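Local coordinates for protein dimethyl-sulfide monooxygenase (Hyphomicrobium sulfonivorans, PDB 6AK1) that uses FMN, NADH and molecular oxygen to oxidise dimethyl sulfide to methanethiol and formaldehyde, the first step in breaking this compound down, at residues 316-321 against 332-337; 323-328 against 354-359. All coordinates share one frame; numbering follows the deposited sequence.

Contact 1 of 2, residues 316-321 against 332-337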
loop_
_atom_site.group_PDB
_atom_site.type_symbol
_atom_site.label_atom_id
_atom_site.label_comp_id
_atom_site.label_asym_id
_atom_site.label_seq_id
_atom_site.Cartn_x
_atom_site.Cartn_y
_atom_site.Cartn_z
ATOM N N THR A 316 -15.543 7.959 5.784
ATOM C CA THR A 316 -15.843 9.384 5.837
ATOM C C THR A 316 -16.319 9.873 7.197
ATOM O O THR A 316 -16.294 11.080 7.434
ATOM C CB THR A 316 -16.911 9.757 4.790
ATOM O OG1 THR A 316 -18.183 9.234 5.200
ATOM C CG2 THR A 316 -16.563 9.166 3.429
ATOM N N GLY A 317 -16.744 8.986 8.092
ATOM C CA GLY A 317 -17.323 9.403 9.353
ATOM C C GLY A 317 -18.815 9.696 9.322
ATOM O O GLY A 317 -19.392 10.035 10.364
ATOM N N ILE A 318 -19.463 9.585 8.175
ATOM C CA ILE A 318 -20.878 9.914 8.065
ATOM C C ILE A 318 -21.702 8.650 8.250
ATOM O O ILE A 318 -21.516 7.669 7.520
ATOM C CB ILE A 318 -21.187 10.572 6.718
ATOM C CG1 ILE A 318 -20.416 11.880 6.586
ATOM C CG2 ILE A 318 -22.689 10.775 6.570
ATOM C CD1 ILE A 318 -20.239 12.284 5.150
ATOM N N ASP A 319 -22.623 8.679 9.213
ATOM C CA ASP A 319 -23.554 7.578 9.456
ATOM C C ASP A 319 -24.757 7.779 8.546
ATOM O O ASP A 319 -25.628 8.614 8.819
ATOM C CB ASP A 319 -23.952 7.525 10.926
ATOM C CG ASP A 319 -25.017 6.484 11.210
ATOM O OD1 ASP A 319 -25.258 5.598 10.350
ATOM O OD2 ASP A 319 -25.622 6.556 12.305
ATOM N N PHE A 320 -24.814 7.010 7.455
ATOM C CA PHE A 320 -25.916 7.154 6.507
ATOM C C PHE A 320 -27.277 6.795 7.091
ATOM O O PHE A 320 -28.289 7.066 6.442
ATOM C CB PHE A 320 -25.655 6.303 5.260
ATOM C CG PHE A 320 -24.915 7.031 4.172
ATOM C CD1 PHE A 320 -23.607 7.449 4.362
ATOM C CD2 PHE A 320 -25.532 7.307 2.956
ATOM C CE1 PHE A 320 -22.923 8.128 3.356
ATOM C CE2 PHE A 320 -24.852 7.977 1.949
ATOM C CZ PHE A 320 -23.544 8.396 2.154
ATOM N N ALA A 321 -27.346 6.179 8.274
ATOM C CA ALA A 321 -28.654 5.947 8.873
ATOM C C ALA A 321 -29.367 7.259 9.214
ATOM O O ALA A 321 -30.581 7.251 9.431
ATOM C CB ALA A 321 -28.524 5.070 10.114
ATOM N N MET A 332 -27.588 16.338 -1.565
ATOM C CA MET A 332 -26.902 15.842 -0.379
ATOM C C MET A 332 -26.227 16.990 0.369
ATOM O O MET A 332 -25.649 17.900 -0.235
ATOM C CB MET A 332 -25.879 14.774 -0.777
ATOM C CG MET A 332 -24.984 14.262 0.349
ATOM S SD MET A 332 -24.049 12.765 -0.093
ATOM C CE MET A 332 -25.393 11.563 -0.167
ATOM N N GLU A 333 -26.312 16.946 1.700
ATOM C CA GLU A 333 -25.848 18.068 2.509
ATOM C C GLU A 333 -24.329 18.159 2.504
ATOM O O GLU A 333 -23.762 19.225 2.234
ATOM C CB GLU A 333 -26.381 17.948 3.937
ATOM C CG GLU A 333 -27.915 17.888 4.042
ATOM C CD GLU A 333 -28.599 19.243 3.859
ATOM O OE1 GLU A 333 -29.857 19.274 3.869
ATOM O OE2 GLU A 333 -27.886 20.270 3.719
ATOM N N ASN A 334 -23.651 17.051 2.785
ATOM C CA ASN A 334 -22.209 17.080 2.968
ATOM C C ASN A 334 -21.506 17.412 1.656
ATOM O O ASN A 334 -21.591 16.648 0.690
ATOM C CB ASN A 334 -21.730 15.742 3.511
ATOM C CG ASN A 334 -20.283 15.787 3.956
ATOM O OD1 ASN A 334 -19.362 15.555 3.164
ATOM N ND2 ASN A 334 -20.073 16.092 5.232
ATOM N N ASP A 335 -20.788 18.539 1.633
ATOM C CA ASP A 335 -20.118 18.987 0.414
ATOM C C ASP A 335 -19.091 17.978 -0.079
ATOM O O ASP A 335 -19.018 17.687 -1.276
ATOM C CB ASP A 335 -19.442 20.336 0.654
ATOM C CG ASP A 335 -20.424 21.496 0.654
ATOM O OD1 ASP A 335 -21.652 21.262 0.615
ATOM O OD2 ASP A 335 -19.942 22.649 0.695
ATOM N N SER A 336 -18.286 17.440 0.827
ATOM C CA SER A 336 -17.147 16.644 0.409
ATOM C C SER A 336 -17.577 15.312 -0.186
ATOM O O SER A 336 -17.005 14.862 -1.185
ATOM C CB SER A 336 -16.216 16.422 1.591
ATOM O OG SER A 336 -15.044 15.745 1.143
ATOM N N LEU A 337 -18.576 14.660 0.408
ATOM C CA LEU A 337 -18.997 13.383 -0.154
ATOM C C LEU A 337 -19.858 13.582 -1.394
ATOM O O LEU A 337 -19.644 12.895 -2.404
ATOM C CB LEU A 337 -19.740 12.548 0.888
ATOM C CG LEU A 337 -20.076 11.133 0.383
ATOM C CD1 LEU A 337 -18.848 10.459 -0.236
ATOM C CD2 LEU A 337 -20.632 10.271 1.503
#

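Contact 2 of 2, residues 323-328 against 354-359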
loop_
_atom_site.group_PDB
_atom_site.type_symbol
_atom_site.label_atom_id
_atom_site.label_comp_id
_atom_site.label_asym_id
_atom_site.label_seq_id
_atom_site.Cartn_x
_atom_site.Cartn_y
_atom_site.Cartn_z
ATOM N N LEU A 323 -29.430 9.781 7.030
ATOM C CA LEU A 323 -29.661 10.418 5.742
ATOM C C LEU A 323 -30.941 9.877 5.111
ATOM O O LEU A 323 -31.628 9.012 5.662
ATOM C CB LEU A 323 -28.461 10.214 4.811
ATOM C CG LEU A 323 -27.292 11.202 4.905
ATOM C CD1 LEU A 323 -26.736 11.326 6.316
ATOM C CD2 LEU A 323 -26.192 10.786 3.946
ATOM N N ASP A 324 -31.257 10.388 3.924
ATOM C CA ASP A 324 -32.517 10.081 3.261
ATOM C C ASP A 324 -32.224 9.337 1.963
ATOM O O ASP A 324 -31.595 9.905 1.051
ATOM C CB ASP A 324 -33.329 11.372 3.009
ATOM C CG ASP A 324 -34.590 11.135 2.200
ATOM O OD1 ASP A 324 -35.124 9.982 2.211
ATOM O OD2 ASP A 324 -35.070 12.126 1.586
ATOM N N PRO A 325 -32.686 8.092 1.810
ATOM C CA PRO A 325 -32.337 7.324 0.599
ATOM C C PRO A 325 -32.963 7.861 -0.671
ATOM O O PRO A 325 -32.452 7.571 -1.764
ATOM C CB PRO A 325 -32.855 5.906 0.903
ATOM C CG PRO A 325 -33.094 5.883 2.392
ATOM C CD PRO A 325 -33.447 7.286 2.778
ATOM N N ASP A 326 -34.054 8.626 -0.567
ATOM C CA ASP A 326 -34.808 9.042 -1.743
ATOM C C ASP A 326 -34.502 10.459 -2.216
ATOM O O ASP A 326 -34.997 10.852 -3.276
ATOM C CB ASP A 326 -36.307 8.902 -1.477
ATOM C CG ASP A 326 -36.718 7.463 -1.313
ATOM O OD1 ASP A 326 -36.902 6.786 -2.345
ATOM O OD2 ASP A 326 -36.822 6.996 -0.158
ATOM N N GLU A 327 -33.704 11.229 -1.485
ATOM C CA GLU A 327 -33.299 12.521 -2.007
ATOM C C GLU A 327 -32.323 12.325 -3.168
ATOM O O GLU A 327 -31.562 11.356 -3.186
ATOM C CB GLU A 327 -32.656 13.369 -0.914
ATOM C CG GLU A 327 -31.320 12.864 -0.420
ATOM C CD GLU A 327 -30.592 13.900 0.411
ATOM O OE1 GLU A 327 -29.365 13.733 0.658
ATOM O OE2 GLU A 327 -31.256 14.889 0.807
ATOM N N PRO A 328 -32.341 13.218 -4.158
ATOM C CA PRO A 328 -31.347 13.139 -5.233
ATOM C C PRO A 328 -29.962 13.456 -4.709
ATOM O O PRO A 328 -29.800 14.182 -3.723
ATOM C CB PRO A 328 -31.814 14.204 -6.234
ATOM C CG PRO A 328 -32.558 15.181 -5.401
ATOM C CD PRO A 328 -33.262 14.352 -4.352
ATOM N N THR A 354 -31.487 9.137 -7.045
ATOM C CA THR A 354 -31.597 9.186 -5.597
ATOM C C THR A 354 -30.298 8.711 -4.955
ATOM O O THR A 354 -29.451 8.084 -5.598
ATOM C CB THR A 354 -32.764 8.332 -5.118
ATOM O OG1 THR A 354 -32.532 6.958 -5.462
ATOM C CG2 THR A 354 -34.065 8.813 -5.773
ATOM N N VAL A 355 -30.134 9.037 -3.670
ATOM C CA VAL A 355 -28.958 8.564 -2.944
ATOM C C VAL A 355 -28.924 7.040 -2.944
ATOM O O VAL A 355 -27.858 6.426 -3.061
ATOM C CB VAL A 355 -28.935 9.156 -1.519
ATOM C CG1 VAL A 355 -27.883 8.498 -0.666
ATOM C CG2 VAL A 355 -28.680 10.666 -1.588
ATOM N N ARG A 356 -30.099 6.407 -2.886
ATOM C CA ARG A 356 -30.165 4.950 -2.923
ATOM C C ARG A 356 -29.576 4.388 -4.218
ATOM O O ARG A 356 -28.813 3.411 -4.183
ATOM C CB ARG A 356 -31.611 4.494 -2.747
ATOM C CG ARG A 356 -31.801 3.014 -2.994
ATOM C CD ARG A 356 -33.254 2.616 -2.921
ATOM N NE ARG A 356 -33.734 2.647 -1.548
ATOM C CZ ARG A 356 -34.577 3.555 -1.073
ATOM N NH1 ARG A 356 -35.050 4.509 -1.874
ATOM N NH2 ARG A 356 -34.951 3.496 0.202
ATOM N N ASP A 357 -29.912 4.998 -5.366
ATOM C CA ASP A 357 -29.424 4.514 -6.661
ATOM C C ASP A 357 -27.914 4.671 -6.781
ATOM O O ASP A 357 -27.239 3.812 -7.356
ATOM C CB ASP A 357 -30.101 5.260 -7.820
ATOM C CG ASP A 357 -31.576 4.925 -7.969
ATOM O OD1 ASP A 357 -31.996 3.821 -7.577
ATOM O OD2 ASP A 357 -32.322 5.782 -8.494
ATOM N N VAL A 358 -27.371 5.777 -6.272
ATOM C CA VAL A 358 -25.929 5.995 -6.333
ATOM C C VAL A 358 -25.192 4.971 -5.466
ATOM O O VAL A 358 -24.220 4.346 -5.909
ATOM C CB VAL A 358 -25.594 7.442 -5.926
ATOM C CG1 VAL A 358 -24.091 7.666 -5.919
ATOM C CG2 VAL A 358 -26.278 8.420 -6.878
ATOM N N ILE A 359 -25.648 4.780 -4.219
ATOM C CA ILE A 359 -24.973 3.857 -3.302
ATOM C C ILE A 359 -24.906 2.453 -3.900
ATOM O O ILE A 359 -23.894 1.749 -3.752
ATOM C CB ILE A 359 -25.674 3.841 -1.928
ATOM C CG1 ILE A 359 -25.566 5.206 -1.245
ATOM C CG2 ILE A 359 -25.090 2.737 -1.034
ATOM C CD1 ILE A 359 -24.174 5.807 -1.297
#

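Contact 1 of 2, residues 316-321 against 332-337
F320 and L337 reach toward each other tip to tip: methyl CD2 of L337 stands at the ring edge, near the ring plane, 3.5 Å from F320 CZ and almost as close to CE1. The leucine methyl is thus a bump against the outer end of the ring and not a lid on its face. Round the corner of the same ring, M332 crosses F320 at about a right angle; the bend at its chi3 (-70°) sets CE 4.2 Å from F320 CE2, an oblique approach. I318 supplies another bump. Its CD1 lies against the amide of N334, 3.7 Å from N334 CG, and also touches L337 CD2 at 4.2 Å, so that this methyl sits in the notch between N334 and L337. OD1 of that amide caps the helix, accepting from L337 N at 3.0 Å in the carbonyl plane. All the contacts across the interface are apolar or van der Waals packing. Around F320 also lie L309 and Y312 of helix 305-316, V355 and I359 of helix 355-362, and Y66 of a loop. This is a small hydrophobic cluster beside an asparagine N-cap, packed where helix 335-344 begins in the luciferase-like TIM-barrel protein.

Contact 2 of 2, residues 323-328 against 354-359
R356 starts with CG anti to the backbone N and its chain turns at chi3 (-72°), where NE is set; the guanidinium beyond it lies with one face on P325 CB and its NH1 edge toward D326. D326 places CG beside its own backbone N, and the side chains of D326 and R356 run side by side, pointing the same way, with their planes well tilted against each other. The motif is a type I beta turn, D324 to E327, docked on the N-terminal end of helix 355-362, where T354 is the N-cap. Two turn carbonyls take up N-H groups of the first helical residues: R356 N gives to P325 O at 2.9 Å, in the carbonyl plane on a lone pair, while V355 N gives to E327 O at 2.8 Å, nearly along the C=O axis. T354 OG1 accepts from D357 N at 3.3 Å, a capping bond, and T354 CA sends a CH...O contact to E327 O. A single backbone bridge pairs P328 with T354. V355 CG2 packs against E327 CG at 3.6 Å, the two side chains alongside each other; V355 also touches F320 and M332. P325 CB stands 3.2 Å above the guanidinium plane, offset toward the rim. R356 NH1 forms a salt bridge to D326 OD1 at 3.0 Å: the oxygen lies within 4° of the guanidinium plane, but the nitrogen stands 52° out of the carboxylate plane.

How the contacts relate
From the N terminus, the chain leaves helix 305-316 through 316-321, passes 323-328 and reaches 332-337, where contact 1 closes a loop of ten intervening residues with no helix or strand. It then runs through helix 335-344, and across a gap at 347-350 that is not modelled, to 354-359, where contact 2 closes a longer loop of 25 residues. The segments alternate, so the two closures cross rather than nest. Their centres are about 12 Å apart and they share packing: M332 CE lies 3.7 Å from V355 CG2, and F320 CE2 is 4.0 Å from I359 CD1. Together they tie the linker after helix 305-316 to the starts of helices 335-344 and 355-362, away from the residues that probably bind FMN.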